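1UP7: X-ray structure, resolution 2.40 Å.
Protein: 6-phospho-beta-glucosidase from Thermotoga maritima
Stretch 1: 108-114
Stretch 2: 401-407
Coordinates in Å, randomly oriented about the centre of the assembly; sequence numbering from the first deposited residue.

Stretch 1 (108-114) GVGGFSA
Stretch 2 (401-407) DLLEEIL

Two helices far apart in sequence but neighbours in the fold can be joined by apolar packing alone, and residues 108-114 and 401-407 of this 6-phospho-beta-glucosidase make a compact example, with 228 Å² buried in total and no hydrogen bond between them.

The first helix begins at Val-109, with Gly-108 at the N-cap position, and runs on beyond Ala-114; the second spans all of 401-407 and extends past both ends. Their N-to-C directions differ by 43° (signed crossing angle -43°), and their axes come no nearer than 11.0 Å, a spacing bridged by side chains rather than by backbone. The register is set by Ser-113 and Ile-406, whose CA atoms lie 6.6 Å apart.

Gly-108 has phi/psi of 80/-146, and its positive phi by itself favours glycine. Its O accepts a hydrogen bond from Phe-112 N at 3.0 Å and a weak one from Gly-111 N at 2.9 Å. From there phi and psi are helical, near -60/-40, with Ser-113 N to Val-109 O at 3.1 Å and Ala-114 N to Gly-110 O at 3.0 Å. A CB on Gly-111 would be crowded by Gly-108 O. The second helix is equally regular: Ile-406 N lies 2.9 Å from Leu-402 O, and Leu-407 N 2.9 Å from Leu-403 O.

Ile-406 is the hub, with the largest covered area, 62 Å². Its CA-to-CB bond points toward the first helix, and with chi1 m and chi2 t its CD1 reaches Val-109 CG1 at 3.5 Å and Phe-112 CD2 at 4.1 Å, while its CG2 meets Ser-113 CB at 3.6 Å. A branched aliphatic chain thus serves three partners. Val-109, chi1 t, also places CG1 3.8 Å from CD2 of Leu-402, which lies one turn before Ile-406 and adopts chi1 t, chi2 p.

The CA-to-CB bond of Phe-112 points toward the second helix, and with chi1 at 169° (t) and chi2 at 83° the ring presents its edge: Leu-403 CD1 and Ile-406 CD1 both lie near the ring plane, the former 4.0 Å from Phe-112 CE2. The CA-to-CB bond of Leu-403 points sideways, but its t, p rotamer brings the end of the chain nearer. Ser-113, with chi1 at 43° (p), suits the close CA pairing because it is small, and its OG is hydrogen-bonded elsewhere in the structure.

Every contacting residue is buried, whereas Asp-401 and Glu-404 are exposed and take no part, a familiar division of an amphipathic helix.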

# COMPACT_ATOMS: atom_id res chain seq x y z
N GLY A 108 -25.06 -5.12 -14.46
CA GLY A 108 -24.97 -6.51 -14.84
C GLY A 108 -24.74 -6.62 -16.33
O GLY A 108 -24.10 -5.76 -16.95
N VAL A 109 -25.30 -7.67 -16.92
CA VAL A 109 -25.03 -8.03 -18.33
C VAL A 109 -25.37 -6.88 -19.30
O VAL A 109 -24.61 -6.60 -20.21
CB VAL A 109 -25.73 -9.35 -18.74
CG1 VAL A 109 -25.53 -9.68 -20.28
CG2 VAL A 109 -25.23 -10.51 -17.88
N GLY A 110 -26.50 -6.22 -19.07
CA GLY A 110 -26.86 -5.01 -19.77
C GLY A 110 -25.82 -3.91 -19.72
O GLY A 110 -25.56 -3.26 -20.75
N GLY A 111 -25.22 -3.69 -18.56
CA GLY A 111 -24.14 -2.72 -18.41
C GLY A 111 -22.91 -3.13 -19.20
O GLY A 111 -22.17 -2.29 -19.71
N PHE A 112 -22.67 -4.44 -19.29
CA PHE A 112 -21.53 -5.01 -19.99
C PHE A 112 -21.64 -4.73 -21.50
O PHE A 112 -20.67 -4.28 -22.13
CB PHE A 112 -21.49 -6.51 -19.73
CG PHE A 112 -20.51 -7.28 -20.59
CD1 PHE A 112 -19.15 -7.36 -20.24
CD2 PHE A 112 -20.97 -8.00 -21.70
CE1 PHE A 112 -18.28 -8.11 -21.00
CE2 PHE A 112 -20.09 -8.76 -22.47
CZ PHE A 112 -18.75 -8.81 -22.13
N SER A 113 -22.83 -4.93 -22.08
CA SER A 113 -22.97 -4.70 -23.51
C SER A 113 -23.01 -3.21 -23.80
O SER A 113 -22.44 -2.76 -24.78
CB SER A 113 -24.20 -5.42 -24.10
OG SER A 113 -25.32 -5.27 -23.25
N ALA A 114 -23.65 -2.44 -22.92
CA ALA A 114 -23.59 -0.99 -23.00
C ALA A 114 -22.14 -0.46 -22.95
O ALA A 114 -21.78 0.45 -23.71
CB ALA A 114 -24.48 -0.34 -21.92
N ASP A 401 -23.45 -18.84 -25.10
CA ASP A 401 -24.60 -18.45 -25.90
C ASP A 401 -24.95 -16.99 -25.63
O ASP A 401 -25.25 -16.25 -26.57
CB ASP A 401 -25.81 -19.36 -25.64
CG ASP A 401 -25.64 -20.74 -26.23
OD1 ASP A 401 -24.89 -20.89 -27.20
OD2 ASP A 401 -26.23 -21.74 -25.78
N LEU A 402 -24.91 -16.58 -24.37
CA LEU A 402 -25.23 -15.20 -24.02
C LEU A 402 -24.29 -14.21 -24.74
O LEU A 402 -24.76 -13.23 -25.38
CB LEU A 402 -25.20 -14.97 -22.49
CG LEU A 402 -25.33 -13.53 -21.99
CD1 LEU A 402 -26.66 -12.95 -22.44
CD2 LEU A 402 -25.16 -13.44 -20.44
N LEU A 403 -22.98 -14.46 -24.64
CA LEU A 403 -21.99 -13.61 -25.31
C LEU A 403 -22.23 -13.51 -26.81
O LEU A 403 -22.16 -12.43 -27.38
CB LEU A 403 -20.53 -14.02 -25.02
CG LEU A 403 -19.42 -13.11 -25.65
CD1 LEU A 403 -19.45 -11.62 -25.23
CD2 LEU A 403 -18.02 -13.64 -25.44
N GLU A 404 -22.56 -14.64 -27.43
CA GLU A 404 -22.84 -14.69 -28.86
C GLU A 404 -24.02 -13.82 -29.23
O GLU A 404 -23.95 -13.11 -30.21
CB GLU A 404 -23.11 -16.12 -29.31
CG GLU A 404 -21.99 -16.70 -30.14
CD GLU A 404 -21.27 -17.83 -29.42
OE1 GLU A 404 -21.75 -19.02 -29.51
OE2 GLU A 404 -20.21 -17.50 -28.80
N GLU A 405 -25.09 -13.90 -28.44
CA GLU A 405 -26.27 -13.07 -28.65
C GLU A 405 -25.92 -11.58 -28.55
O GLU A 405 -26.32 -10.77 -29.40
CB GLU A 405 -27.34 -13.40 -27.65
CG GLU A 405 -28.50 -14.14 -28.27
CD GLU A 405 -29.79 -13.94 -27.50
OE1 GLU A 405 -29.86 -14.43 -26.37
OE2 GLU A 405 -30.70 -13.29 -28.02
N ILE A 406 -25.16 -11.24 -27.52
CA ILE A 406 -24.77 -9.86 -27.29
C ILE A 406 -23.90 -9.34 -28.46
O ILE A 406 -24.12 -8.22 -28.95
CB ILE A 406 -23.97 -9.72 -25.98
CG1 ILE A 406 -24.87 -9.88 -24.74
CG2 ILE A 406 -23.17 -8.38 -25.96
CD1 ILE A 406 -24.03 -10.14 -23.45
N LEU A 407 -22.91 -10.13 -28.89
CA LEU A 407 -22.04 -9.70 -30.01
C LEU A 407 -22.79 -9.59 -31.32
O LEU A 407 -22.53 -8.67 -32.13
CB LEU A 407 -20.81 -10.60 -30.20
CG LEU A 407 -19.88 -10.65 -28.99
CD1 LEU A 407 -18.78 -11.69 -29.23
CD2 LEU A 407 -19.31 -9.25 -28.65